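Local coordinates for protein AT27789p (Drosophila melanogaster, PDB 5UZM) that probably binds RNA, including mRNA, as part of Glorund, the fly hnRNP F/H homolog, whose second quasi-RNA recognition motif this chain is, at residues A[24-28]-A[73-77]; A[7-11]-A[59-65]. All blocks are in the same frame, centred on the assembly; numbering follows the deposited sequence.

In the fold
Both contacts lie in one small RRM-like domain and reach the same antiparallel sheet. Contact 1 sets helix 22-28 against the short edge strand 75-76. Contact 2 ties the start of strand 10-14 to the turn that leads into helix 62-69. Their segments alternate along the chain: strand 10-14 is followed by helix 22-28, and helix 62-69 by strand 75-76. The two contacts do not touch. Their centres lie about 17 Å apart, and their nearest atoms about 7 Å apart. Ile83 of strand 79-85 bridges them, touching Phe28 of contact 1 and Val11 of contact 2. No RNA is present, so whether either contact lies near bound RNA is not settled here.

Contact 1. Residues A[24-28]-A[73-77]; sequences QIEEF and REKIG
The backbone O of Phe28 is held by a water that also reaches the carboxylate of Glu74. The water donates to Phe28 O at 2.9 Å and to Glu74 OE2 at 2.8 Å. Arg71 NH1 also bonds to Phe28 O, so this carbonyl near the end of helix 22-28 has two polar partners. The same water oxygen lies over one face of the Phe28 ring, offset toward the rim.

The rest of the contact is mostly packing. At chi1 -176° the Phe28 ring swings away from its own backbone N and reaches residues 74-76. There it meets the backbone with its edge: Phe28 CE1 is 3.6 Å from Glu74 O, and Lys75 O lies near the ring plane too. Glu74 CB packs beside CE1. The side chains of Ile76 and Phe28 cross at about a right angle, with Ile76 CG1 3.5 Å from Phe28 CD1. Ile76 CD1 meets Ile25 CD1 at 3.9 Å, and the other branch of Ile76, CG2, lies 3.7 Å from Gln24 NE2. Gln24 OE1 is bonded to Thr21 N, which ties down the other end of that amide. Ile81 touches both Phe28 and Ile76.

No direct hydrogen bond joins the two segments. Packing, including ring C-H edges against backbone carbonyls, joins helix 22-28 to the edge strand 75-76, and the water adds a polar link between the two segments.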
loop_
_atom_site.group_PDB
_atom_site.type_symbol
_atom_site.label_atom_id
_atom_site.label_comp_id
_atom_site.label_asym_id
_atom_site.label_seq_id
_atom_site.Cartn_x
_atom_site.Cartn_y
_atom_site.Cartn_z
ATOM N N GLN A 24 -5.301 -9.525 0.377
ATOM C CA GLN A 24 -5.120 -9.243 -1.042
ATOM C C GLN A 24 -3.901 -8.359 -1.282
ATOM O O GLN A 24 -3.214 -8.512 -2.309
ATOM C CB GLN A 24 -6.372 -8.576 -1.578
ATOM C CG GLN A 24 -7.530 -9.569 -1.729
ATOM C CD GLN A 24 -8.759 -8.866 -2.227
ATOM O OE1 GLN A 24 -9.238 -7.946 -1.593
ATOM N NE2 GLN A 24 -9.221 -9.234 -3.408
ATOM N N ILE A 25 -3.650 -7.415 -0.384
ATOM C CA ILE A 25 -2.440 -6.582 -0.498
ATOM C C ILE A 25 -1.200 -7.452 -0.321
ATOM O O ILE A 25 -0.216 -7.313 -1.050
ATOM C CB ILE A 25 -2.445 -5.433 0.530
ATOM C CG1 ILE A 25 -3.697 -4.572 0.352
ATOM C CG2 ILE A 25 -1.134 -4.614 0.445
ATOM C CD1 ILE A 25 -3.806 -4.052 -0.973
ATOM N N GLU A 26 -1.196 -8.299 0.708
ATOM C CA GLU A 26 -0.060 -9.194 0.945
ATOM C C GLU A 26 0.220 -10.062 -0.278
ATOM O O GLU A 26 1.386 -10.204 -0.696
ATOM C CB GLU A 26 -0.340 -10.050 2.180
ATOM C CG GLU A 26 -0.358 -9.211 3.507
ATOM C CD GLU A 26 -1.212 -9.834 4.660
ATOM O OE1 GLU A 26 -1.812 -10.901 4.465
ATOM O OE2 GLU A 26 -1.305 -9.244 5.768
ATOM N N GLU A 27 -0.845 -10.581 -0.897
ATOM C CA GLU A 27 -0.714 -11.394 -2.120
ATOM C C GLU A 27 -0.196 -10.562 -3.305
ATOM O O GLU A 27 0.671 -11.017 -4.057
ATOM C CB GLU A 27 -2.050 -12.049 -2.455
ATOM C CG GLU A 27 -2.014 -12.773 -3.762
ATOM C CD GLU A 27 -3.342 -13.395 -4.125
ATOM O OE1 GLU A 27 -3.674 -13.428 -5.341
ATOM O OE2 GLU A 27 -4.029 -13.865 -3.192
ATOM N N PHE A 28 -0.704 -9.349 -3.473
ATOM C CA PHE A 28 -0.232 -8.483 -4.548
ATOM C C PHE A 28 1.259 -8.215 -4.420
ATOM O O PHE A 28 1.962 -8.139 -5.433
ATOM C CB PHE A 28 -1.024 -7.181 -4.484
ATOM C CG PHE A 28 -0.740 -6.228 -5.562
ATOM C CD1 PHE A 28 -1.310 -6.376 -6.813
ATOM C CD2 PHE A 28 0.129 -5.159 -5.341
ATOM C CE1 PHE A 28 -1.020 -5.461 -7.816
ATOM C CE2 PHE A 28 0.385 -4.244 -6.344
ATOM C CZ PHE A 28 -0.176 -4.412 -7.587
ATOM N N ARG A 73 0.388 -0.714 -11.925
ATOM C CA ARG A 73 -0.684 -1.128 -12.818
ATOM C C ARG A 73 -0.885 -2.644 -12.938
ATOM O O ARG A 73 -1.668 -3.073 -13.781
ATOM C CB ARG A 73 -0.539 -0.525 -14.222
ATOM C CG ARG A 73 -0.523 1.019 -14.175
ATOM C CD ARG A 73 -0.984 1.684 -15.453
ATOM N NE ARG A 73 -2.425 1.881 -15.464
ATOM C CZ ARG A 73 -3.274 1.169 -16.193
ATOM N NH1 ARG A 73 -2.833 0.201 -16.987
ATOM N NH2 ARG A 73 -4.568 1.429 -16.126
ATOM N N GLU A 74 -0.253 -3.473 -12.101
ATOM C CA GLU A 74 -0.726 -4.846 -11.966
ATOM C C GLU A 74 -2.075 -4.853 -11.224
ATOM O O GLU A 74 -2.511 -3.842 -10.669
ATOM C CB GLU A 74 0.320 -5.708 -11.268
ATOM C CG GLU A 74 1.601 -5.810 -12.117
ATOM C CD GLU A 74 2.660 -6.691 -11.533
ATOM O OE1 GLU A 74 3.762 -6.766 -12.141
ATOM O OE2 GLU A 74 2.431 -7.269 -10.462
ATOM N N LYS A 75 -2.761 -5.984 -11.250
ATOM C CA LYS A 75 -4.166 -6.050 -10.856
ATOM C C LYS A 75 -4.377 -6.734 -9.510
ATOM O O LYS A 75 -3.721 -7.723 -9.156
ATOM C CB LYS A 75 -5.019 -6.787 -11.913
ATOM C CG LYS A 75 -5.100 -5.961 -13.210
ATOM C CD LYS A 75 -5.741 -6.704 -14.356
ATOM C CE LYS A 75 -7.195 -6.866 -14.133
ATOM N NZ LYS A 75 -7.855 -7.306 -15.420
ATOM N N ILE A 76 -5.395 -6.253 -8.803
ATOM C CA ILE A 76 -6.072 -7.027 -7.759
ATOM C C ILE A 76 -7.491 -7.247 -8.242
ATOM O O ILE A 76 -8.235 -6.271 -8.475
ATOM C CB ILE A 76 -6.066 -6.331 -6.391
ATOM C CG1 ILE A 76 -4.653 -6.116 -5.873
ATOM C CG2 ILE A 76 -6.948 -7.101 -5.396
ATOM C CD1 ILE A 76 -4.647 -5.362 -4.522
ATOM N N GLY A 77 -7.840 -8.505 -8.462
ATOM C CA GLY A 77 -9.128 -8.781 -9.099
ATOM C C GLY A 77 -9.136 -8.148 -10.485
ATOM O O GLY A 77 -8.208 -8.324 -11.277
HETATM O O HOH W 1 1.259 -8.447 -8.206
#

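Contact 2. Residues A[7-11]-A[59-65]; sequences TAFVV and FESQDDT
In the RRM fold, strand 10-14 pairs with strand 54-58, and this contact carries that pairing on to the loop before helix 62-69. Phe59 N donates to Phe9 O at 2.9 Å. Phe9 is the centre of an inverse gamma turn, closed by a weak bond from Val10 N to Ala8 O.

The Phe9 ring lies against the first turn of the helix. One face is covered by the peptide between Ser61 and Gln62, with Gln62 N 3.5 Å above the plane, over the ring centre. Gln62 CB meets Phe9 CE1 at 3.4 Å. Ser61 is the N-cap here, and its OG accepts from Asp64 N at 3.2 Å, so the peptide over the ring belongs to a capped helix start.

With chi1 at -55°, Thr65 OG1 points back along the helix, donates to Ser61 O at 3.2 Å and sits 3.3 Å from Phe9 CA. The methyl CG2 of Thr65 meets Val11 CG1 at 3.8 Å; the two side chains run past each other in opposite directions. Val11 CG2 reaches the edge of the Phe59 ring at CE2, and that ring also meets Phe29 edge-to-face.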
loop_
_atom_site.group_PDB
_atom_site.type_symbol
_atom_site.label_atom_id
_atom_site.label_comp_id
_atom_site.label_asym_id
_atom_site.label_seq_id
_atom_site.Cartn_x
_atom_site.Cartn_y
_atom_site.Cartn_z
ATOM N N THR A 7 12.621 6.080 6.215
ATOM C CA THR A 7 11.469 6.956 6.030
ATOM C C THR A 7 10.927 6.949 4.610
ATOM O O THR A 7 9.845 7.504 4.385
ATOM C CB THR A 7 11.799 8.404 6.414
ATOM O OG1 THR A 7 12.841 8.904 5.560
ATOM C CG2 THR A 7 12.217 8.493 7.885
ATOM N N ALA A 8 11.632 6.357 3.650
ATOM C CA ALA A 8 11.106 6.286 2.297
ATOM C C ALA A 8 10.745 4.866 1.870
ATOM O O ALA A 8 10.475 4.656 0.680
ATOM C CB ALA A 8 12.097 6.906 1.313
ATOM N N PHE A 9 10.716 3.897 2.804
ATOM C CA PHE A 9 10.343 2.504 2.517
ATOM C C PHE A 9 8.831 2.356 2.554
ATOM O O PHE A 9 8.303 1.456 3.213
ATOM C CB PHE A 9 10.923 1.500 3.521
ATOM C CG PHE A 9 12.416 1.518 3.634
ATOM C CD1 PHE A 9 13.177 2.245 2.750
ATOM C CD2 PHE A 9 13.044 0.796 4.642
ATOM C CE1 PHE A 9 14.569 2.302 2.876
ATOM C CE2 PHE A 9 14.443 0.823 4.772
ATOM C CZ PHE A 9 15.191 1.596 3.866
ATOM N N VAL A 10 8.136 3.263 1.894
ATOM C CA VAL A 10 6.678 3.327 1.920
ATOM C C VAL A 10 6.195 3.606 0.507
ATOM O O VAL A 10 6.776 4.423 -0.205
ATOM C CB VAL A 10 6.160 4.418 2.876
ATOM C CG1 VAL A 10 4.616 4.427 2.893
ATOM C CG2 VAL A 10 6.733 4.209 4.274
ATOM N N VAL A 11 5.116 2.931 0.084
ATOM C CA VAL A 11 4.461 3.271 -1.168
ATOM C C VAL A 11 3.001 3.612 -0.862
ATOM O O VAL A 11 2.458 3.214 0.175
ATOM C CB VAL A 11 4.532 2.140 -2.209
ATOM C CG1 VAL A 11 5.978 1.696 -2.485
ATOM C CG2 VAL A 11 3.667 0.955 -1.771
ATOM N N PHE A 59 7.512 -1.296 3.768
ATOM C CA PHE A 59 8.390 -2.443 3.573
ATOM C C PHE A 59 9.602 -2.384 4.498
ATOM O O PHE A 59 9.925 -1.355 5.088
ATOM C CB PHE A 59 8.858 -2.510 2.119
ATOM C CG PHE A 59 7.726 -2.654 1.138
ATOM C CD1 PHE A 59 7.185 -3.915 0.880
ATOM C CD2 PHE A 59 7.185 -1.553 0.506
ATOM C CE1 PHE A 59 6.115 -4.049 -0.000
ATOM C CE2 PHE A 59 6.103 -1.686 -0.398
ATOM C CZ PHE A 59 5.566 -2.939 -0.629
ATOM N N GLU A 60 10.325 -3.507 4.554
ATOM C CA GLU A 60 11.471 -3.582 5.447
ATOM C C GLU A 60 12.735 -3.024 4.828
ATOM O O GLU A 60 13.701 -2.750 5.550
ATOM C CB GLU A 60 11.718 -5.031 5.862
ATOM C CG GLU A 60 12.155 -5.169 7.277
ATOM C CD GLU A 60 11.027 -4.878 8.218
ATOM O OE1 GLU A 60 9.941 -5.462 8.014
ATOM O OE2 GLU A 60 11.215 -4.064 9.145
ATOM N N SER A 61 12.775 -2.872 3.511
ATOM C CA SER A 61 14.015 -2.541 2.838
ATOM C C SER A 61 13.734 -1.626 1.662
ATOM O O SER A 61 12.623 -1.572 1.126
ATOM C CB SER A 61 14.760 -3.793 2.354
ATOM O OG SER A 61 14.133 -4.361 1.214
ATOM N N GLN A 62 14.776 -0.907 1.252
ATOM C CA GLN A 62 14.668 -0.029 0.099
ATOM C C GLN A 62 14.494 -0.815 -1.198
ATOM O O GLN A 62 13.694 -0.437 -2.063
ATOM C CB GLN A 62 15.904 0.882 0.046
ATOM C CG GLN A 62 16.175 1.516 -1.290
ATOM C CD GLN A 62 15.249 2.655 -1.625
ATOM O OE1 GLN A 62 14.452 3.114 -0.793
ATOM N NE2 GLN A 62 15.348 3.127 -2.857
ATOM N N ASP A 63 15.196 -1.931 -1.353
ATOM C CA ASP A 63 15.027 -2.673 -2.598
ATOM C C ASP A 63 13.618 -3.243 -2.733
ATOM O O ASP A 63 13.101 -3.329 -3.850
ATOM C CB ASP A 63 16.058 -3.780 -2.693
ATOM C CG ASP A 63 15.965 -4.542 -4.002
ATOM O OD1 ASP A 63 16.211 -3.938 -5.066
ATOM O OD2 ASP A 63 15.654 -5.747 -3.956
ATOM N N ASP A 64 12.989 -3.610 -1.624
ATOM C CA ASP A 64 11.607 -4.091 -1.718
ATOM C C ASP A 64 10.650 -2.986 -2.148
ATOM O O ASP A 64 9.666 -3.247 -2.863
ATOM C CB ASP A 64 11.193 -4.689 -0.397
ATOM C CG ASP A 64 11.573 -6.167 -0.314
ATOM O OD1 ASP A 64 12.267 -6.649 -1.244
ATOM O OD2 ASP A 64 11.200 -6.838 0.665
ATOM N N THR A 65 10.901 -1.758 -1.714
ATOM C CA THR A 65 10.120 -0.630 -2.209
ATOM C C THR A 65 10.268 -0.477 -3.715
ATOM O O THR A 65 9.294 -0.200 -4.431
ATOM C CB THR A 65 10.551 0.645 -1.472
ATOM O OG1 THR A 65 10.418 0.417 -0.061
ATOM C CG2 THR A 65 9.685 1.818 -1.895
#